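Local coordinates for hypothetical protein EF2904 (Enterococcus faecalis, PDB 2AZ4) that is of unknown function but carries a two-zinc metallo-beta-lactamase fold, and may act as an RNA-binding exonuclease, at residues Phe33-Thr38 with Ile184-Asp189; Asn150-Val155 with Ser159-Pro164; Ala174-Thr179 with Cys204-His209; Leu406-Leu411 with Arg418-Arg423. All blocks are in the same frame, centred on the assembly; numbering follows the deposited sequence.

Interaction 1: residues Phe33-Thr38 with Ile184-Asp189; sequences FFDFGT and ITYTGD. With ZN (zinc ion), chain C; ZN (zinc ion), chain D.
Phe34 and Tyr186 meet because their first torsions turn the two rings into the space between their strands. In Phe34, CG stands between the backbone N and the carbonyl carbon (chi1 49°). In Tyr186, CG lies opposite the backbone N (chi1 172°), carrying the phenol toward Asp35. The rings slide past each other in opposite directions. Their centroids are 4.7 Å apart and their planes are at 39°, so the pair is oblique. Phe34 CD2 sits over one face of the tyrosine ring, toward its rim, at 3.4 Å from Tyr186 CD2. Gly188 N lies above the other face, over the ring centre. The ring thus lies between Phe34 and the backbone of Gly188.

At the far edge of the ring, Tyr186 OH donates a hydrogen bond of 2.7 Å to Asp35 OD2. The hydroxyl meets OD2 from well above the carboxylate plane. Asp35 OD2 also bonds His97 ND1, and its OD1 is bonded by Ser91 N. Asp35 is thus a second-shell residue, with Tyr186 one step further out, consistent with Tyr186 fixing Asp35 and Asp35 orienting His97. Asp189 OD2 bridges the zinc ions, 2.4 Å from that of chain C and 2.2 Å from that of chain D. In this dinuclear metallo-beta-lactamase site His92, His94 and His167 bind one ion, Asp96, His97 and His404 the other, with waters, one bridging.

Strands 30-34 and 182-186 belong to the two facing sheets of the sandwich. Phe34 also packs on Ile23 and Val25 of strand 22-27 and on Leu175 and Ile177 of strand 173-179.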
loop_
_atom_site.group_PDB
_atom_site.type_symbol
_atom_site.label_atom_id
_atom_site.label_comp_id
_atom_site.label_asym_id
_atom_site.label_seq_id
_atom_site.Cartn_x
_atom_site.Cartn_y
_atom_site.Cartn_z
ATOM N N PHE A 33 -0.910 3.697 -17.900
ATOM C CA PHE A 33 -1.976 3.494 -16.936
ATOM C C PHE A 33 -1.323 3.363 -15.566
ATOM O O PHE A 33 -0.170 2.919 -15.478
ATOM C CB PHE A 33 -2.783 2.207 -17.221
ATOM C CG PHE A 33 -3.512 2.190 -18.576
ATOM C CD1 PHE A 33 -4.889 2.382 -18.646
ATOM C CD2 PHE A 33 -2.828 1.937 -19.751
ATOM C CE1 PHE A 33 -5.563 2.352 -19.899
ATOM C CE2 PHE A 33 -3.498 1.916 -21.007
ATOM C CZ PHE A 33 -4.860 2.119 -21.060
ATOM N N PHE A 34 -2.079 3.714 -14.524
ATOM C CA PHE A 34 -1.673 3.622 -13.113
ATOM C C PHE A 34 -2.898 3.916 -12.254
ATOM O O PHE A 34 -3.730 4.729 -12.633
ATOM C CB PHE A 34 -0.564 4.634 -12.773
ATOM C CG PHE A 34 -0.859 6.049 -13.231
ATOM C CD1 PHE A 34 -0.451 6.493 -14.492
ATOM C CD2 PHE A 34 -1.553 6.936 -12.401
ATOM C CE1 PHE A 34 -0.729 7.776 -14.926
ATOM C CE2 PHE A 34 -1.824 8.245 -12.827
ATOM C CZ PHE A 34 -1.426 8.659 -14.083
ATOM N N ASP A 35 -3.054 3.239 -11.118
ATOM C CA ASP A 35 -2.346 2.002 -10.797
ATOM C C ASP A 35 -3.137 0.838 -11.412
ATOM O O ASP A 35 -3.577 0.946 -12.564
ATOM C CB ASP A 35 -2.196 1.882 -9.267
ATOM C CG ASP A 35 -1.244 2.932 -8.698
ATOM O OD1 ASP A 35 -0.185 3.176 -9.332
ATOM O OD2 ASP A 35 -1.515 3.498 -7.611
ATOM N N PHE A 36 -3.313 -0.263 -10.675
ATOM C CA PHE A 36 -3.958 -1.463 -11.231
ATOM C C PHE A 36 -4.580 -2.378 -10.148
ATOM O O PHE A 36 -4.324 -3.579 -10.121
ATOM C CB PHE A 36 -2.951 -2.256 -12.090
ATOM C CG PHE A 36 -3.555 -2.826 -13.339
ATOM C CD1 PHE A 36 -3.936 -1.980 -14.383
ATOM C CD2 PHE A 36 -3.763 -4.182 -13.470
ATOM C CE1 PHE A 36 -4.505 -2.486 -15.543
ATOM C CE2 PHE A 36 -4.337 -4.713 -14.640
ATOM C CZ PHE A 36 -4.714 -3.865 -15.670
ATOM N N GLY A 37 -5.357 -1.783 -9.241
ATOM C CA GLY A 37 -6.111 -2.528 -8.258
ATOM C C GLY A 37 -7.554 -2.560 -8.692
ATOM O O GLY A 37 -7.892 -2.108 -9.792
ATOM N N THR A 38 -8.406 -3.114 -7.850
ATOM C CA THR A 38 -9.836 -3.129 -8.114
ATOM C C THR A 38 -10.496 -2.203 -7.124
ATOM O O THR A 38 -9.919 -1.905 -6.071
ATOM C CB THR A 38 -10.458 -4.567 -7.990
ATOM O OG1 THR A 38 -10.533 -4.951 -6.613
ATOM C CG2 THR A 38 -9.631 -5.582 -8.747
ATOM N N ILE A 184 2.364 16.616 -15.706
ATOM C CA ILE A 184 1.341 16.255 -14.734
ATOM C C ILE A 184 1.921 15.290 -13.682
ATOM O O ILE A 184 2.968 14.708 -13.887
ATOM C CB ILE A 184 0.072 15.706 -15.412
ATOM C CG1 ILE A 184 0.324 14.336 -16.047
ATOM C CG2 ILE A 184 -0.460 16.730 -16.443
ATOM C CD1 ILE A 184 -0.942 13.698 -16.575
ATOM N N THR A 185 1.241 15.155 -12.552
ATOM C CA THR A 185 1.802 14.473 -11.406
ATOM C C THR A 185 0.733 13.644 -10.721
ATOM O O THR A 185 -0.373 14.125 -10.499
ATOM C CB THR A 185 2.368 15.504 -10.394
ATOM O OG1 THR A 185 3.389 16.282 -11.038
ATOM C CG2 THR A 185 2.958 14.797 -9.193
ATOM N N TYR A 186 1.086 12.398 -10.392
ATOM C CA TYR A 186 0.234 11.474 -9.670
ATOM C C TYR A 186 0.923 11.176 -8.351
ATOM O O TYR A 186 2.033 10.676 -8.356
ATOM C CB TYR A 186 0.084 10.193 -10.482
ATOM C CG TYR A 186 -0.630 9.087 -9.738
ATOM C CD1 TYR A 186 -1.916 9.282 -9.203
ATOM C CD2 TYR A 186 -0.005 7.851 -9.528
ATOM C CE1 TYR A 186 -2.576 8.250 -8.517
ATOM C CE2 TYR A 186 -0.648 6.823 -8.843
ATOM C CZ TYR A 186 -1.930 7.023 -8.345
ATOM O OH TYR A 186 -2.574 6.007 -7.680
ATOM N N THR A 187 0.292 11.501 -7.227
ATOM C CA THR A 187 0.987 11.405 -5.932
ATOM C C THR A 187 1.153 9.977 -5.423
ATOM O O THR A 187 2.044 9.706 -4.615
ATOM C CB THR A 187 0.271 12.218 -4.797
ATOM O OG1 THR A 187 -1.062 11.723 -4.608
ATOM C CG2 THR A 187 0.238 13.686 -5.128
ATOM N N GLY A 188 0.278 9.086 -5.876
ATOM C CA GLY A 188 0.100 7.795 -5.228
ATOM C C GLY A 188 -0.438 8.089 -3.842
ATOM O O GLY A 188 -1.126 9.107 -3.638
ATOM N N ASP A 189 -0.134 7.208 -2.897
ATOM C CA ASP A 189 -0.403 7.442 -1.484
ATOM C C ASP A 189 0.851 7.978 -0.825
ATOM O O ASP A 189 1.946 7.523 -1.161
ATOM C CB ASP A 189 -0.751 6.119 -0.808
ATOM C CG ASP A 189 -2.120 5.623 -1.145
ATOM O OD1 ASP A 189 -2.862 6.253 -1.934
ATOM O OD2 ASP A 189 -2.476 4.574 -0.597
HETATM ZN ZN ZN C . -1.365 2.709 0.408
HETATM ZN ZN ZN D . -4.367 3.531 -1.221
HETATM O O HOH W 1 -2.825 2.928 2.030
HETATM O O HOH W 2 -3.382 1.716 -0.129
HETATM O O HOH W 3 -5.188 3.773 0.958
#

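Interaction 2: residues Asn150-Val155 with Ser159-Pro164; sequences NDVIKV and SVEIVP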
loop_
_atom_site.group_PDB
_atom_site.type_symbol
_atom_site.label_atom_id
_atom_site.label_comp_id
_atom_site.label_asym_id
_atom_site.label_seq_id
_atom_site.Cartn_x
_atom_site.Cartn_y
_atom_site.Cartn_z
ATOM N N ASN A 150 13.889 7.606 -8.833
ATOM C CA ASN A 150 13.995 8.681 -9.828
ATOM C C ASN A 150 14.337 8.219 -11.250
ATOM O O ASN A 150 14.757 9.034 -12.073
ATOM C CB ASN A 150 14.950 9.788 -9.363
ATOM C CG ASN A 150 14.668 10.252 -7.934
ATOM O OD1 ASN A 150 13.590 10.741 -7.624
ATOM N ND2 ASN A 150 15.645 10.102 -7.068
ATOM N N ASP A 151 14.151 6.930 -11.551
ATOM C CA ASP A 151 14.352 6.450 -12.935
ATOM C C ASP A 151 13.292 7.060 -13.834
ATOM O O ASP A 151 12.164 7.309 -13.382
ATOM C CB ASP A 151 14.254 4.920 -13.041
ATOM C CG ASP A 151 15.502 4.192 -12.529
ATOM O OD1 ASP A 151 16.568 4.825 -12.328
ATOM O OD2 ASP A 151 15.417 2.957 -12.341
ATOM N N VAL A 152 13.660 7.287 -15.099
ATOM C CA VAL A 152 12.768 7.823 -16.095
ATOM C C VAL A 152 12.544 6.730 -17.156
ATOM O O VAL A 152 13.499 6.147 -17.708
ATOM C CB VAL A 152 13.336 9.136 -16.739
ATOM C CG1 VAL A 152 12.419 9.670 -17.855
ATOM C CG2 VAL A 152 13.551 10.214 -15.673
ATOM N N ILE A 153 11.283 6.435 -17.396
ATOM C CA ILE A 153 10.885 5.501 -18.449
ATOM C C ILE A 153 10.236 6.295 -19.562
ATOM O O ILE A 153 9.421 7.187 -19.296
ATOM C CB ILE A 153 9.888 4.423 -17.919
ATOM C CG1 ILE A 153 10.500 3.602 -16.757
ATOM C CG2 ILE A 153 9.384 3.501 -19.039
ATOM C CD1 ILE A 153 11.867 2.911 -17.059
ATOM N N LYS A 154 10.577 5.936 -20.802
ATOM C CA LYS A 154 10.014 6.513 -22.008
ATOM C C LYS A 154 9.075 5.548 -22.719
ATOM O O LYS A 154 9.457 4.429 -23.069
ATOM C CB LYS A 154 11.134 6.935 -22.950
ATOM C CG LYS A 154 11.811 8.201 -22.464
ATOM C CD LYS A 154 13.228 8.330 -22.970
ATOM C CE LYS A 154 13.807 9.718 -22.657
ATOM N NZ LYS A 154 13.995 9.995 -21.178
ATOM N N VAL A 155 7.828 5.974 -22.877
ATOM C CA VAL A 155 6.785 5.158 -23.496
ATOM C C VAL A 155 6.327 6.042 -24.639
ATOM O O VAL A 155 5.581 7.007 -24.419
ATOM C CB VAL A 155 5.623 4.880 -22.503
ATOM C CG1 VAL A 155 4.450 4.153 -23.181
ATOM C CG2 VAL A 155 6.131 4.096 -21.288
ATOM N N SER A 159 7.188 10.589 -21.033
ATOM C CA SER A 159 8.296 10.351 -20.122
ATOM C C SER A 159 7.768 10.295 -18.681
ATOM O O SER A 159 7.004 11.166 -18.247
ATOM C CB SER A 159 9.333 11.461 -20.300
ATOM O OG SER A 159 10.013 11.724 -19.091
ATOM N N VAL A 160 8.122 9.237 -17.960
ATOM C CA VAL A 160 7.575 9.016 -16.620
ATOM C C VAL A 160 8.736 8.868 -15.661
ATOM O O VAL A 160 9.581 7.982 -15.829
ATOM C CB VAL A 160 6.669 7.754 -16.542
ATOM C CG1 VAL A 160 6.054 7.592 -15.134
ATOM C CG2 VAL A 160 5.582 7.772 -17.615
ATOM N N GLU A 161 8.786 9.747 -14.675
ATOM C CA GLU A 161 9.763 9.642 -13.607
ATOM C C GLU A 161 9.111 9.040 -12.371
ATOM O O GLU A 161 8.060 9.519 -11.912
ATOM C CB GLU A 161 10.368 11.000 -13.254
ATOM C CG GLU A 161 11.610 10.880 -12.319
ATOM C CD GLU A 161 12.312 12.209 -12.081
ATOM O OE1 GLU A 161 12.101 13.135 -12.887
ATOM O OE2 GLU A 161 13.087 12.324 -11.090
ATOM N N ILE A 162 9.739 7.995 -11.825
ATOM C CA ILE A 162 9.199 7.317 -10.647
ATOM C C ILE A 162 9.944 7.778 -9.398
ATOM O O ILE A 162 11.133 7.527 -9.216
ATOM C CB ILE A 162 9.173 5.775 -10.827
ATOM C CG1 ILE A 162 8.489 5.096 -9.644
ATOM C CG2 ILE A 162 10.571 5.225 -11.092
ATOM C CD1 ILE A 162 7.917 3.707 -9.987
ATOM N N VAL A 163 9.232 8.455 -8.525
ATOM C CA VAL A 163 9.890 9.216 -7.478
ATOM C C VAL A 163 9.438 8.644 -6.155
ATOM O O VAL A 163 8.244 8.542 -5.956
ATOM C CB VAL A 163 9.444 10.715 -7.565
ATOM C CG1 VAL A 163 10.042 11.535 -6.419
ATOM C CG2 VAL A 163 9.851 11.335 -8.941
ATOM N N PRO A 164 10.374 8.324 -5.239
ATOM C CA PRO A 164 10.030 7.761 -3.928
ATOM C C PRO A 164 9.290 8.769 -3.069
ATOM O O PRO A 164 9.605 9.982 -3.072
ATOM C CB PRO A 164 11.390 7.427 -3.312
ATOM C CG PRO A 164 12.342 8.421 -3.975
ATOM C CD PRO A 164 11.837 8.477 -5.390
#
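Asp151 O, Ile153 N and Ile153 O make the regular bonds between the two strands. Ile153 N reaches Val160 O at 2.8 Å, and Val160 N returns to Ile153 O at 2.8 Å. Ile162 N bonds Asp151 O at 3.0 Å. Asn150 N closes the row on Ile162 O, with a more bent N-H angle of 130°. Val152 CA adds a CA-H...O contact to Val160 O at 3.2 Å.

On the face of Val152 and Glu161, the valine branches divide the work. Its CG1, opposite the backbone N (chi1 177°), touches Ser159 OG at 3.4 Å. Its CG2 lies against Glu161 CG. The arrangement is an antiparallel beta hairpin at the edge of one sheet of the metallo-beta-lactamase sandwich. Strand 152-155 is the outermost strand there.

At the open end of the hairpin, the Asn150 amide and the Glu161 carboxylate are nearly perpendicular, and Asn150 CB is 3.6 Å from Glu161 OE2. Asn150 OD1 lies 3.6 Å from Pro164 CD. Further out, Lys206 of helix 197-207 forms a salt bridge with Glu161 OE2. Asp151 OD2 accepts from Asn148 N. On the other face, Ile153 and Val160 pack on Phe89 of strand 85-89.

Interaction 3: residues Ala174-Thr179 with Cys204-His209; sequences ALLIRT and CEKAKH
Leu176 fills the space between strand 173-179 and the last turn of helix 197-207. The helix belongs to the layer that covers the outer face of a sheet in the alpha-beta/beta-alpha sandwich of metallo-beta-lactamases. The contact is small and mainly apolar, and Leu176, Lys206 and Ala207 carry it.

Leu176 points at the helix. Its CG is opposite the carbonyl carbon (chi1 -59°), and the extended second torsion spreads its two methyls over neighbouring helix residues. CD1 meets Lys206 CB at 3.7 Å, with the two side chains at about a right angle. CD2 rests against Ala207 CB at 4.1 Å. The CA atoms of Leu176 and Ala207 are 7.0 Å apart, the nearest pair of the two segments.

Lys206 offers only the start of its chain to Leu176. The rest runs away, bends at chi4 and ends in a salt bridge with Glu161 on the neighbouring strand 158-164. Leu176 also packs on Glu161 and Val163 of that strand, and on Phe183 and Thr185 of strand 182-186. Beside the apolar patch, one water spans the gap. It donates to Lys206 O at 2.5 Å and accepts a weak bond from Arg178 NH2 at 2.7 Å.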
loop_
_atom_site.group_PDB
_atom_site.type_symbol
_atom_site.label_atom_id
_atom_site.label_comp_id
_atom_site.label_asym_id
_atom_site.label_seq_id
_atom_site.Cartn_x
_atom_site.Cartn_y
_atom_site.Cartn_z
ATOM N N ALA A 174 5.582 8.169 -6.405
ATOM C CA ALA A 174 4.707 9.066 -7.148
ATOM C C ALA A 174 5.241 9.120 -8.582
ATOM O O ALA A 174 6.383 8.695 -8.858
ATOM C CB ALA A 174 4.732 10.456 -6.519
ATOM N N LEU A 175 4.423 9.604 -9.510
ATOM C CA LEU A 175 4.843 9.627 -10.909
ATOM C C LEU A 175 4.853 11.066 -11.380
ATOM O O LEU A 175 3.899 11.815 -11.105
ATOM C CB LEU A 175 3.897 8.785 -11.780
ATOM C CG LEU A 175 3.598 7.338 -11.343
ATOM C CD1 LEU A 175 2.623 6.727 -12.325
ATOM C CD2 LEU A 175 4.900 6.472 -11.277
ATOM N N LEU A 176 5.936 11.464 -12.051
ATOM C CA LEU A 176 5.979 12.748 -12.725
ATOM C C LEU A 176 5.935 12.423 -14.202
ATOM O O LEU A 176 6.825 11.745 -14.721
ATOM C CB LEU A 176 7.254 13.531 -12.412
ATOM C CG LEU A 176 7.608 13.903 -10.976
ATOM C CD1 LEU A 176 8.855 14.738 -11.045
ATOM C CD2 LEU A 176 6.524 14.675 -10.328
ATOM N N ILE A 177 4.900 12.910 -14.868
ATOM C CA ILE A 177 4.603 12.502 -16.244
ATOM C C ILE A 177 4.739 13.661 -17.237
ATOM O O ILE A 177 4.091 14.683 -17.081
ATOM C CB ILE A 177 3.182 11.879 -16.302
ATOM C CG1 ILE A 177 3.116 10.643 -15.398
ATOM C CG2 ILE A 177 2.773 11.501 -17.760
ATOM C CD1 ILE A 177 1.730 10.425 -14.743
ATOM N N ARG A 178 5.577 13.499 -18.254
ATOM C CA ARG A 178 5.713 14.550 -19.245
ATOM C C ARG A 178 5.418 14.071 -20.658
ATOM O O ARG A 178 5.863 12.991 -21.059
ATOM C CB ARG A 178 7.102 15.199 -19.167
ATOM C CG ARG A 178 7.267 16.024 -17.901
ATOM C CD ARG A 178 8.644 16.617 -17.852
ATOM N NE ARG A 178 9.229 16.539 -16.519
ATOM C CZ ARG A 178 9.241 17.529 -15.631
ATOM N NH1 ARG A 178 8.678 18.698 -15.912
ATOM N NH2 ARG A 178 9.816 17.335 -14.452
ATOM N N THR A 179 4.620 14.863 -21.372
ATOM C CA THR A 179 4.556 14.827 -22.840
ATOM C C THR A 179 5.208 16.136 -23.318
ATOM O O THR A 179 5.486 17.018 -22.489
ATOM C CB THR A 179 3.113 14.711 -23.340
ATOM O OG1 THR A 179 2.358 15.859 -22.929
ATOM C CG2 THR A 179 2.445 13.470 -22.757
ATOM N N CYS A 204 7.803 16.965 -3.671
ATOM C CA CYS A 204 7.086 18.234 -3.842
ATOM C C CYS A 204 7.918 19.239 -4.655
ATOM O O CYS A 204 7.386 19.940 -5.526
ATOM C CB CYS A 204 6.743 18.821 -2.474
ATOM S SG CYS A 204 5.446 17.976 -1.579
ATOM N N GLU A 205 9.223 19.277 -4.384
ATOM C CA GLU A 205 10.163 20.120 -5.135
ATOM C C GLU A 205 10.266 19.735 -6.612
ATOM O O GLU A 205 10.382 20.606 -7.488
ATOM C CB GLU A 205 11.548 20.075 -4.502
ATOM C CG GLU A 205 12.618 20.902 -5.242
ATOM C CD GLU A 205 12.205 22.377 -5.414
ATOM O OE1 GLU A 205 12.218 23.113 -4.392
ATOM O OE2 GLU A 205 11.856 22.794 -6.562
ATOM N N LYS A 206 10.263 18.438 -6.890
ATOM C CA LYS A 206 10.259 17.961 -8.270
ATOM C C LYS A 206 8.910 18.252 -8.929
ATOM O O LYS A 206 8.831 18.479 -10.142
ATOM C CB LYS A 206 10.547 16.467 -8.301
ATOM C CG LYS A 206 11.989 16.097 -8.022
ATOM C CD LYS A 206 12.212 14.590 -8.301
ATOM C CE LYS A 206 13.671 14.260 -8.510
ATOM N NZ LYS A 206 14.122 14.447 -9.924
ATOM N N ALA A 207 7.853 18.247 -8.120
ATOM C CA ALA A 207 6.493 18.406 -8.632
ATOM C C ALA A 207 6.086 19.886 -8.762
ATOM O O ALA A 207 5.025 20.185 -9.302
ATOM C CB ALA A 207 5.490 17.669 -7.755
ATOM N N LYS A 208 6.918 20.782 -8.235
ATOM C CA LYS A 208 6.615 22.221 -8.208
ATOM C C LYS A 208 5.987 22.688 -9.540
ATOM O O LYS A 208 6.533 22.404 -10.595
ATOM C CB LYS A 208 7.911 23.004 -7.966
ATOM C CG LYS A 208 7.713 24.458 -7.531
ATOM C CD LYS A 208 7.764 24.605 -6.018
ATOM C CE LYS A 208 7.172 25.947 -5.608
ATOM N NZ LYS A 208 7.084 26.090 -4.130
ATOM N N HIS A 209 4.853 23.377 -9.474
ATOM C CA HIS A 209 4.261 24.061 -10.643
ATOM C C HIS A 209 3.690 23.097 -11.690
ATOM O O HIS A 209 3.491 23.473 -12.865
ATOM C CB HIS A 209 5.283 25.013 -11.304
ATOM C CG HIS A 209 5.794 26.081 -10.388
ATOM N ND1 HIS A 209 7.101 26.530 -10.422
ATOM C CD2 HIS A 209 5.171 26.805 -9.425
ATOM C CE1 HIS A 209 7.262 27.476 -9.512
ATOM N NE2 HIS A 209 6.104 27.669 -8.904
HETATM O O HOH W 4 10.507 17.821 -11.923
#

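Interaction 4: residues Leu406-Leu411 with Arg418-Arg423; sequences LKPEKL and RILPER
A short 3-10 turn, residues 408-410, follows the zinc ligand His404 and packs against the end of strand 417-418 and the chain that follows. Arg418 makes the polar half of this contact. Its NH1 donates to one backbone oxygen within the turn and one just after it. The bond to Leu411 O is 2.9 Å long and nearly straight, at 169°, and this oxygen lies in the guanidinium plane. The bond to Glu409 O is 2.8 Å and more bent, at 142°, with the oxygen tilted from that plane. In both cases the nitrogen sits above the plane of the carbonyl it meets.

The arginine chain is extended as far as chi2 and then bends at chi3 (71°), which swings the guanidinium over to the turn. The Glu409 and Arg418 side chains cross at about a right angle. Glu409 OE2 and Arg418 NH2 are 4.2 Å apart, beyond a salt bridge; no N-H points at the oxygen, so any attraction is probably by charge only.

Leu420 makes the apolar half. Its CD1 lies close against Glu409 CG, and its CD2 touches Pro408 CB at 3.8 Å. Pro408, Leu411 and Leu420 all pack on Pro402 of strand 399-403, and Leu411 also meets Leu388 and Ile392 of helix 385-395. Strand 417-418 is outermost in the sheet that also holds strands 399-403 and 182-186. The arrangement is a surface 3-10 turn whose main-chain carbonyls accept from an arginine side chain, within the C-terminal part of the metallo-beta-lactamase fold.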
loop_
_atom_site.group_PDB
_atom_site.type_symbol
_atom_site.label_atom_id
_atom_site.label_comp_id
_atom_site.label_asym_id
_atom_site.label_seq_id
_atom_site.Cartn_x
_atom_site.Cartn_y
_atom_site.Cartn_z
ATOM N N LEU A 406 -13.245 10.149 -0.394
ATOM C CA LEU A 406 -14.714 10.193 -0.289
ATOM C C LEU A 406 -15.253 11.636 -0.165
ATOM O O LEU A 406 -16.472 11.846 -0.186
ATOM C CB LEU A 406 -15.211 9.347 0.892
ATOM C CG LEU A 406 -14.699 7.915 1.070
ATOM C CD1 LEU A 406 -15.333 7.244 2.291
ATOM C CD2 LEU A 406 -14.955 7.108 -0.167
ATOM N N LYS A 407 -14.346 12.610 -0.031
ATOM C CA LYS A 407 -14.712 14.040 0.121
ATOM C C LYS A 407 -13.779 14.944 -0.681
ATOM O O LYS A 407 -13.026 15.746 -0.115
ATOM C CB LYS A 407 -14.736 14.438 1.604
ATOM C CG LYS A 407 -15.662 13.549 2.423
ATOM C CD LYS A 407 -15.721 13.896 3.887
ATOM C CE LYS A 407 -16.839 13.080 4.507
ATOM N NZ LYS A 407 -16.748 13.029 5.978
ATOM N N PRO A 408 -13.813 14.824 -2.016
ATOM C CA PRO A 408 -12.884 15.590 -2.829
ATOM C C PRO A 408 -13.074 17.117 -2.730
ATOM O O PRO A 408 -12.130 17.861 -2.985
ATOM C CB PRO A 408 -13.169 15.086 -4.251
ATOM C CG PRO A 408 -14.523 14.548 -4.194
ATOM C CD PRO A 408 -14.698 13.991 -2.841
ATOM N N GLU A 409 -14.270 17.577 -2.344
ATOM C CA GLU A 409 -14.533 19.029 -2.214
ATOM C C GLU A 409 -13.779 19.653 -1.052
ATOM O O GLU A 409 -13.593 20.872 -1.020
ATOM C CB GLU A 409 -16.037 19.326 -2.095
ATOM C CG GLU A 409 -16.770 19.085 -3.402
ATOM C CD GLU A 409 -18.036 19.920 -3.578
ATOM O OE1 GLU A 409 -19.112 19.453 -3.136
ATOM O OE2 GLU A 409 -17.967 21.012 -4.201
ATOM N N LYS A 410 -13.334 18.821 -0.112
ATOM C CA LYS A 410 -12.544 19.298 1.029
ATOM C C LYS A 410 -11.084 19.605 0.662
ATOM O O LYS A 410 -10.383 20.321 1.393
ATOM C CB LYS A 410 -12.632 18.309 2.185
ATOM C CG LYS A 410 -14.011 18.242 2.822
ATOM C CD LYS A 410 -14.058 17.245 4.001
ATOM C CE LYS A 410 -13.221 17.709 5.196
ATOM N NZ LYS A 410 -14.017 18.440 6.243
ATOM N N LEU A 411 -10.626 19.077 -0.471
ATOM C CA LEU A 411 -9.268 19.335 -0.941
ATOM C C LEU A 411 -9.200 20.563 -1.858
ATOM O O LEU A 411 -9.625 20.509 -3.017
ATOM C CB LEU A 411 -8.666 18.094 -1.634
ATOM C CG LEU A 411 -7.140 17.997 -1.527
ATOM C CD1 LEU A 411 -6.675 17.779 -0.063
ATOM C CD2 LEU A 411 -6.569 16.915 -2.462
ATOM N N ARG A 418 -9.344 23.740 -9.751
ATOM C CA ARG A 418 -9.620 22.403 -9.265
ATOM C C ARG A 418 -10.628 21.707 -10.162
ATOM O O ARG A 418 -11.567 22.342 -10.660
ATOM C CB ARG A 418 -10.150 22.453 -7.836
ATOM C CG ARG A 418 -10.370 21.085 -7.215
ATOM C CD ARG A 418 -10.817 21.219 -5.786
ATOM N NE ARG A 418 -12.179 21.729 -5.683
ATOM C CZ ARG A 418 -12.821 21.935 -4.532
ATOM N NH1 ARG A 418 -12.226 21.677 -3.373
ATOM N NH2 ARG A 418 -14.066 22.395 -4.536
ATOM N N ILE A 419 -10.420 20.402 -10.362
ATOM C CA ILE A 419 -11.357 19.541 -11.078
ATOM C C ILE A 419 -11.723 18.374 -10.180
ATOM O O ILE A 419 -10.838 17.672 -9.682
ATOM C CB ILE A 419 -10.736 18.964 -12.375
ATOM C CG1 ILE A 419 -10.539 20.072 -13.410
ATOM C CG2 ILE A 419 -11.620 17.836 -12.939
ATOM C CD1 ILE A 419 -9.733 19.658 -14.621
ATOM N N LEU A 420 -13.021 18.179 -9.969
ATOM C CA LEU A 420 -13.524 17.036 -9.243
ATOM C C LEU A 420 -14.008 16.043 -10.288
ATOM O O LEU A 420 -15.052 16.262 -10.917
ATOM C CB LEU A 420 -14.662 17.428 -8.305
ATOM C CG LEU A 420 -14.390 18.533 -7.276
ATOM C CD1 LEU A 420 -15.630 18.800 -6.467
ATOM C CD2 LEU A 420 -13.219 18.203 -6.364
ATOM N N PRO A 421 -13.245 14.948 -10.487
ATOM C CA PRO A 421 -13.513 14.052 -11.612
ATOM C C PRO A 421 -14.677 13.111 -11.344
ATOM O O PRO A 421 -15.002 12.809 -10.190
ATOM C CB PRO A 421 -12.207 13.266 -11.755
ATOM C CG PRO A 421 -11.641 13.216 -10.375
ATOM C CD PRO A 421 -12.107 14.486 -9.665
ATOM N N GLU A 422 -15.316 12.668 -12.418
ATOM C CA GLU A 422 -16.256 11.575 -12.297
ATOM C C GLU A 422 -15.759 10.383 -13.111
ATOM O O GLU A 422 -14.877 10.517 -13.953
ATOM C CB GLU A 422 -17.677 11.994 -12.696
ATOM C CG GLU A 422 -17.880 12.270 -14.162
ATOM C CD GLU A 422 -19.268 12.851 -14.456
ATOM O OE1 GLU A 422 -19.797 12.577 -15.561
ATOM O OE2 GLU A 422 -19.825 13.567 -13.581
ATOM N N ARG A 423 -16.333 9.222 -12.846
ATOM C CA ARG A 423 -15.913 8.012 -13.513
ATOM C C ARG A 423 -16.065 8.159 -15.032
ATOM O O ARG A 423 -17.095 8.632 -15.516
ATOM C CB ARG A 423 -16.694 6.824 -12.959
ATOM C CG ARG A 423 -16.327 5.516 -13.603
ATOM C CD ARG A 423 -17.297 4.438 -13.224
ATOM N NE ARG A 423 -16.932 3.200 -13.905
ATOM C CZ ARG A 423 -16.076 2.309 -13.420
ATOM N NH1 ARG A 423 -15.790 1.214 -14.129
ATOM N NH2 ARG A 423 -15.496 2.518 -12.232
#

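Overall arrangement
Interactions 1 and 3 are buried and interaction 2 partly so; interaction 1 lies nearest the centre of the chain. It joins the two facing sheets beside the zinc ions, through aromatic packing and one phenol-carboxylate bond. Interactions 2 and 3 lie farther out on one of those sheets, to which strand 182-186 of interaction 1 also belongs. Interaction 2 is a backbone ladder at its edge. Interaction 3 is a small apolar contact with a covering helix. The Glu161-Lys206 salt bridge links these two, and strand 173-179 bonds strands on both its sides. Interaction 4 is a surface contact near the opposite edge strand, about 17 Å from interaction 2 between nearest atoms. There an arginine grips main-chain carbonyls.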